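Local coordinates for amino acid adenylation domain-containing protein (Bacillus stratosphericus LAMA 585, PDB 6ULY) that probably selects an alpha-keto acid and activates it as an acyl adenylate, serving as the first adenylation domain of a nonribosomal depsipeptide synthetase, at residues L197-G202 with K385-I390; A205-T210 with F342-E347. All coordinates share one frame; numbering follows the deposited sequence.

Contact 1 (L197-G202 with K385-I390)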
loop_
_atom_site.group_PDB
_atom_site.type_symbol
_atom_site.label_atom_id
_atom_site.label_comp_id
_atom_site.label_asym_id
_atom_site.label_seq_id
_atom_site.Cartn_x
_atom_site.Cartn_y
_atom_site.Cartn_z
ATOM N N LEU A 197 16.571 9.237 22.353
ATOM C CA LEU A 197 17.479 10.169 23.011
ATOM C C LEU A 197 18.555 10.675 22.064
ATOM O O LEU A 197 19.024 11.810 22.209
ATOM C CB LEU A 197 18.124 9.509 24.225
ATOM C CG LEU A 197 17.234 9.392 25.461
ATOM C CD1 LEU A 197 17.932 8.564 26.526
ATOM C CD2 LEU A 197 16.878 10.764 25.994
ATOM N N ALA A 198 18.962 9.852 21.096
ATOM C CA ALA A 198 19.943 10.301 20.116
ATOM C C ALA A 198 19.390 11.446 19.280
ATOM O O ALA A 198 20.106 12.407 18.974
ATOM C CB ALA A 198 20.358 9.135 19.217
ATOM N N ASN A 199 18.118 11.355 18.889
ATOM C CA ASN A 199 17.488 12.467 18.189
ATOM C C ASN A 199 17.338 13.673 19.107
ATOM O O ASN A 199 17.599 14.811 18.700
ATOM C CB ASN A 199 16.125 12.042 17.646
ATOM C CG ASN A 199 15.462 13.132 16.834
ATOM O OD1 ASN A 199 14.999 14.133 17.378
ATOM N ND2 ASN A 199 15.417 12.945 15.525
ATOM N N VAL A 200 16.923 13.442 20.353
ATOM C CA VAL A 200 16.785 14.542 21.301
ATOM C C VAL A 200 18.117 15.263 21.464
ATOM O O VAL A 200 18.196 16.493 21.363
ATOM C CB VAL A 200 16.258 14.019 22.648
ATOM C CG1 VAL A 200 16.545 15.016 23.752
ATOM C CG2 VAL A 200 14.764 13.729 22.559
ATOM N N LYS A 201 19.190 14.503 21.708
ATOM C CA LYS A 201 20.491 15.121 21.939
ATOM C C LYS A 201 21.003 15.810 20.685
ATOM O O LYS A 201 21.570 16.904 20.758
ATOM C CB LYS A 201 21.481 14.069 22.434
ATOM C CG LYS A 201 21.102 13.498 23.790
ATOM C CD LYS A 201 21.987 12.335 24.200
ATOM C CE LYS A 201 21.616 11.844 25.591
ATOM N NZ LYS A 201 22.399 10.656 26.007
ATOM N N GLY A 202 20.813 15.192 19.520
ATOM C CA GLY A 202 21.164 15.867 18.283
ATOM C C GLY A 202 20.352 17.129 18.070
ATOM O O GLY A 202 20.887 18.164 17.664
ATOM N N LYS A 385 21.282 21.482 7.388
ATOM C CA LYS A 385 22.267 20.436 7.579
ATOM C C LYS A 385 21.742 19.372 8.536
ATOM O O LYS A 385 20.894 19.655 9.390
ATOM C CB LYS A 385 23.564 21.013 8.138
ATOM C CG LYS A 385 24.286 21.950 7.195
ATOM C CD LYS A 385 25.743 22.124 7.589
ATOM C CE LYS A 385 26.488 22.992 6.582
ATOM N NZ LYS A 385 25.891 24.356 6.473
ATOM N N PRO A 386 22.244 18.143 8.426
ATOM C CA PRO A 386 21.849 17.108 9.384
ATOM C C PRO A 386 22.260 17.490 10.795
ATOM O O PRO A 386 23.265 18.168 11.010
ATOM C CB PRO A 386 22.606 15.863 8.904
ATOM C CG PRO A 386 23.065 16.174 7.525
ATOM C CD PRO A 386 23.228 17.649 7.448
ATOM N N ILE A 387 21.476 17.035 11.765
ATOM C CA ILE A 387 21.831 17.225 13.167
ATOM C C ILE A 387 23.039 16.344 13.462
ATOM O O ILE A 387 23.327 15.416 12.691
ATOM C CB ILE A 387 20.656 16.899 14.102
ATOM C CG1 ILE A 387 20.204 15.445 13.927
ATOM C CG2 ILE A 387 19.497 17.861 13.852
ATOM C CD1 ILE A 387 19.122 15.026 14.925
ATOM N N PRO A 388 23.780 16.597 14.538
ATOM C CA PRO A 388 24.889 15.707 14.891
ATOM C C PRO A 388 24.440 14.255 14.943
ATOM O O PRO A 388 23.349 13.938 15.421
ATOM C CB PRO A 388 25.324 16.215 16.269
ATOM C CG PRO A 388 24.952 17.652 16.270
ATOM C CD PRO A 388 23.706 17.771 15.428
ATOM N N GLY A 389 25.299 13.372 14.431
ATOM C CA GLY A 389 25.062 11.950 14.440
ATOM C C GLY A 389 24.411 11.404 13.188
ATOM O O GLY A 389 24.475 10.191 12.952
ATOM N N ILE A 390 23.800 12.260 12.374
ATOM C CA ILE A 390 23.039 11.833 11.207
ATOM C C ILE A 390 23.885 12.028 9.959
ATOM O O ILE A 390 24.573 13.046 9.808
ATOM C CB ILE A 390 21.715 12.614 11.095
ATOM C CG1 ILE A 390 20.797 12.318 12.289
ATOM C CG2 ILE A 390 21.025 12.294 9.779
ATOM C CD1 ILE A 390 20.124 10.974 12.241
#
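Ile387 and Pro388 pack against the bare backbone of Gly202, on one side of helix 193-207. The delta-methyl of Ile387 covers the alpha carbon, CD1 lying 4.0 Å from Gly202 CA. Higher up the same side chain, the branch carbon CB comes to 3.8 Å from Gly202 O. The proline ring joins from the neighbouring position, with Pro388 CD 3.6 Å from Gly202 O. Ile387 can reach along the helix because CG1 stands between its own backbone N and carbonyl carbon (chi1 60°) and the chain then runs out extended to CD1. This methyl also meets the preceding turn, with Ile387 CD1 4.1 Å from Asn199 O.

Glycine suits its place because the lack of a side chain lets Ile387 CD1 lie directly on the helix backbone and brings Gly202 CA within 5.0 Å of Pro388 CA. The loop is shaped by a type II turn from Ile387 to Ile390, closed by Ile390 N to Ile387 O at 3.2 Å. Proline fits the second position of that turn, and Gly389, with positive phi, the third. Further out, backbone bonds tie Ile387 to Val340 on strand 338-342.

The end of the Asn199 side chain comes near the same isoleucine, with ND2 4.3 Å from Ile387 CD1, yet its amide serves another partner: ND2 donates to Ala339 O, beside a weak bond between OD1 and Ser338 OG. The Asn199 side chain lies about 7 Å from the bound keto acyl adenylate. No hydrogen bond joins the two segments directly, so the helix and the loop of this adenylate-forming fold meet here through shape and van der Waals contact, while Asn199 and Ile387 each hydrogen-bond to strand 338-342.

Contact 2 (A205-T210 with F342-E347)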
loop_
_atom_site.group_PDB
_atom_site.type_symbol
_atom_site.label_atom_id
_atom_site.label_comp_id
_atom_site.label_asym_id
_atom_site.label_seq_id
_atom_site.Cartn_x
_atom_site.Cartn_y
_atom_site.Cartn_z
ATOM N N ALA A 205 21.508 19.970 20.406
ATOM C CA ALA A 205 22.793 20.554 20.031
ATOM C C ALA A 205 22.668 21.442 18.798
ATOM O O ALA A 205 23.294 22.507 18.730
ATOM C CB ALA A 205 23.820 19.451 19.781
ATOM N N ALA A 206 21.884 21.015 17.806
ATOM C CA ALA A 206 21.759 21.801 16.581
ATOM C C ALA A 206 21.006 23.102 16.831
ATOM O O ALA A 206 21.353 24.145 16.263
ATOM C CB ALA A 206 21.062 20.977 15.498
ATOM N N ASN A 207 19.978 23.066 17.673
ATOM C CA ASN A 207 19.173 24.245 17.958
ATOM C C ASN A 207 19.656 25.028 19.171
ATOM O O ASN A 207 19.164 26.135 19.406
ATOM C CB ASN A 207 17.713 23.845 18.183
ATOM C CG ASN A 207 17.048 23.356 16.924
ATOM O OD1 ASN A 207 16.632 24.152 16.082
ATOM N ND2 ASN A 207 16.940 22.039 16.783
ATOM N N GLN A 208 20.597 24.484 19.942
ATOM C CA GLN A 208 21.073 25.128 21.166
ATOM C C GLN A 208 19.928 25.319 22.155
ATOM O O GLN A 208 19.849 26.328 22.860
ATOM C CB GLN A 208 21.761 26.459 20.856
ATOM C CG GLN A 208 22.998 26.313 19.976
ATOM C CD GLN A 208 23.650 27.644 19.644
ATOM O OE1 GLN A 208 24.071 28.381 20.536
ATOM N NE2 GLN A 208 23.736 27.955 18.355
ATOM N N PHE A 209 19.024 24.344 22.201
ATOM C CA PHE A 209 17.966 24.363 23.198
ATOM C C PHE A 209 18.569 24.333 24.598
ATOM O O PHE A 209 19.635 23.757 24.827
ATOM C CB PHE A 209 17.024 23.174 23.004
ATOM C CG PHE A 209 16.182 23.256 21.755
ATOM C CD1 PHE A 209 15.791 24.480 21.235
ATOM C CD2 PHE A 209 15.781 22.101 21.104
ATOM C CE1 PHE A 209 15.016 24.547 20.093
ATOM C CE2 PHE A 209 15.012 22.162 19.962
ATOM C CZ PHE A 209 14.628 23.386 19.457
ATOM N N THR A 210 17.871 24.967 25.539
ATOM C CA THR A 210 18.362 25.114 26.900
ATOM C C THR A 210 17.203 25.007 27.879
ATOM O O THR A 210 16.028 25.037 27.499
ATOM C CB THR A 210 19.076 26.455 27.094
ATOM O OG1 THR A 210 18.185 27.518 26.741
ATOM C CG2 THR A 210 20.324 26.534 26.227
ATOM N N PHE A 342 17.636 20.808 10.260
ATOM C CA PHE A 342 17.076 22.102 10.634
ATOM C C PHE A 342 17.763 23.189 9.822
ATOM O O PHE A 342 18.993 23.199 9.716
ATOM C CB PHE A 342 17.258 22.387 12.130
ATOM C CG PHE A 342 16.425 21.520 13.028
ATOM C CD1 PHE A 342 15.132 21.884 13.360
ATOM C CD2 PHE A 342 16.944 20.351 13.562
ATOM C CE1 PHE A 342 14.368 21.094 14.196
ATOM C CE2 PHE A 342 16.185 19.556 14.399
ATOM C CZ PHE A 342 14.896 19.928 14.716
ATOM N N SER A 343 16.973 24.100 9.259
ATOM C CA SER A 343 17.486 25.227 8.489
ATOM C C SER A 343 17.402 26.497 9.326
ATOM O O SER A 343 16.335 26.828 9.854
ATOM C CB SER A 343 16.699 25.403 7.190
ATOM O OG SER A 343 17.056 26.608 6.534
ATOM N N PHE A 344 18.528 27.205 9.446
ATOM C CA PHE A 344 18.612 28.433 10.229
ATOM C C PHE A 344 18.832 29.655 9.343
ATOM O O PHE A 344 19.440 30.638 9.774
ATOM C CB PHE A 344 19.737 28.346 11.260
ATOM C CG PHE A 344 19.769 27.055 12.017
ATOM C CD1 PHE A 344 19.032 26.897 13.173
ATOM C CD2 PHE A 344 20.544 25.998 11.569
ATOM C CE1 PHE A 344 19.065 25.706 13.875
ATOM C CE2 PHE A 344 20.580 24.808 12.264
ATOM C CZ PHE A 344 19.841 24.663 13.419
ATOM N N ALA A 345 18.336 29.610 8.108
ATOM C CA ALA A 345 18.661 30.611 7.102
ATOM C C ALA A 345 17.464 31.405 6.604
ATOM O O ALA A 345 17.645 32.309 5.781
ATOM C CB ALA A 345 19.343 29.942 5.899
ATOM N N ILE A 346 16.251 31.091 7.056
ATOM C CA ILE A 346 15.076 31.833 6.610
ATOM C C ILE A 346 15.080 33.212 7.255
ATOM O O ILE A 346 15.261 33.348 8.472
ATOM C CB ILE A 346 13.792 31.060 6.947
ATOM C CG1 ILE A 346 13.722 29.755 6.142
ATOM C CG2 ILE A 346 12.559 31.930 6.696
ATOM C CD1 ILE A 346 13.610 29.947 4.634
ATOM N N GLU A 347 14.880 34.246 6.437
ATOM C CA GLU A 347 14.934 35.630 6.894
ATOM C C GLU A 347 13.817 36.429 6.245
ATOM O O GLU A 347 13.646 36.379 5.023
ATOM C CB GLU A 347 16.288 36.263 6.560
ATOM C CG GLU A 347 17.458 35.649 7.305
ATOM C CD GLU A 347 18.796 36.075 6.735
ATOM O OE1 GLU A 347 18.814 36.655 5.627
ATOM O OE2 GLU A 347 19.828 35.829 7.394
#
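Asn207 sets its amide over one face of the Phe342 ring, where ND2 stands 3.4 Å above the plane over the ring centre. Its CG lies anti to the carbonyl carbon, beside the backbone N (chi1 -69°), which carries the amide over the ring. The amide and ring planes are 86° apart, so the amide stands upright on the ring instead of lying flat along it. Its nearest ring atom is CE2, 3.5 Å from Asn207 ND2. Both ends of the amide are spoken for: ND2 bonds to Thr203 O one turn back in the helix, and OD1 accepts from Arg328 NH1 on strand 327-333. These bonds would fix the amide's rotation, which suits asparagine, short and polar at both ends, to a buried place beside an aromatic face.

Helix 193-207 finishes here, and Gln208 breaks away from it with positive phi. Across from it, Phe342 ends strand 338-342 of the mixed sheet in the AMP-binding domain, its side chain about 6 Å from the bound adenylate.

Where the amide covers a whole face of Phe342, exposed Phe344 is met by a few edge and oblique contacts. Asn207 OD1 approaches its edge near the plane, 3.6 Å from Phe344 CE1, while Ala206 O comes in obliquely, 3.3 Å from Phe344 CZ. Alanine's short side chain lets the ring lie close to this carbonyl; Ala206 CB is 4.4 Å from Phe344 CZ.

Contacts 1 and 2 lie about 12 Å apart, centre to centre, and share helix 193-207: contact 1 uses its middle turns, contact 2 its C-terminal end. Along the chain the order is 197-202, 205-210, 342-347, 385-390, so the second pairing falls within the span enclosed by the first. The partner segments begin with the last residue of strand 338-342 and with strand 385-386, which are neighbours at one edge of a mixed sheet. The two contacts meet where Ile387 CG2 packs 3.6 Å from Phe342 CD2 and 3.9 Å from Ala206 CB. Together they seat one helix along this sheet edge, close to the adenylate pocket.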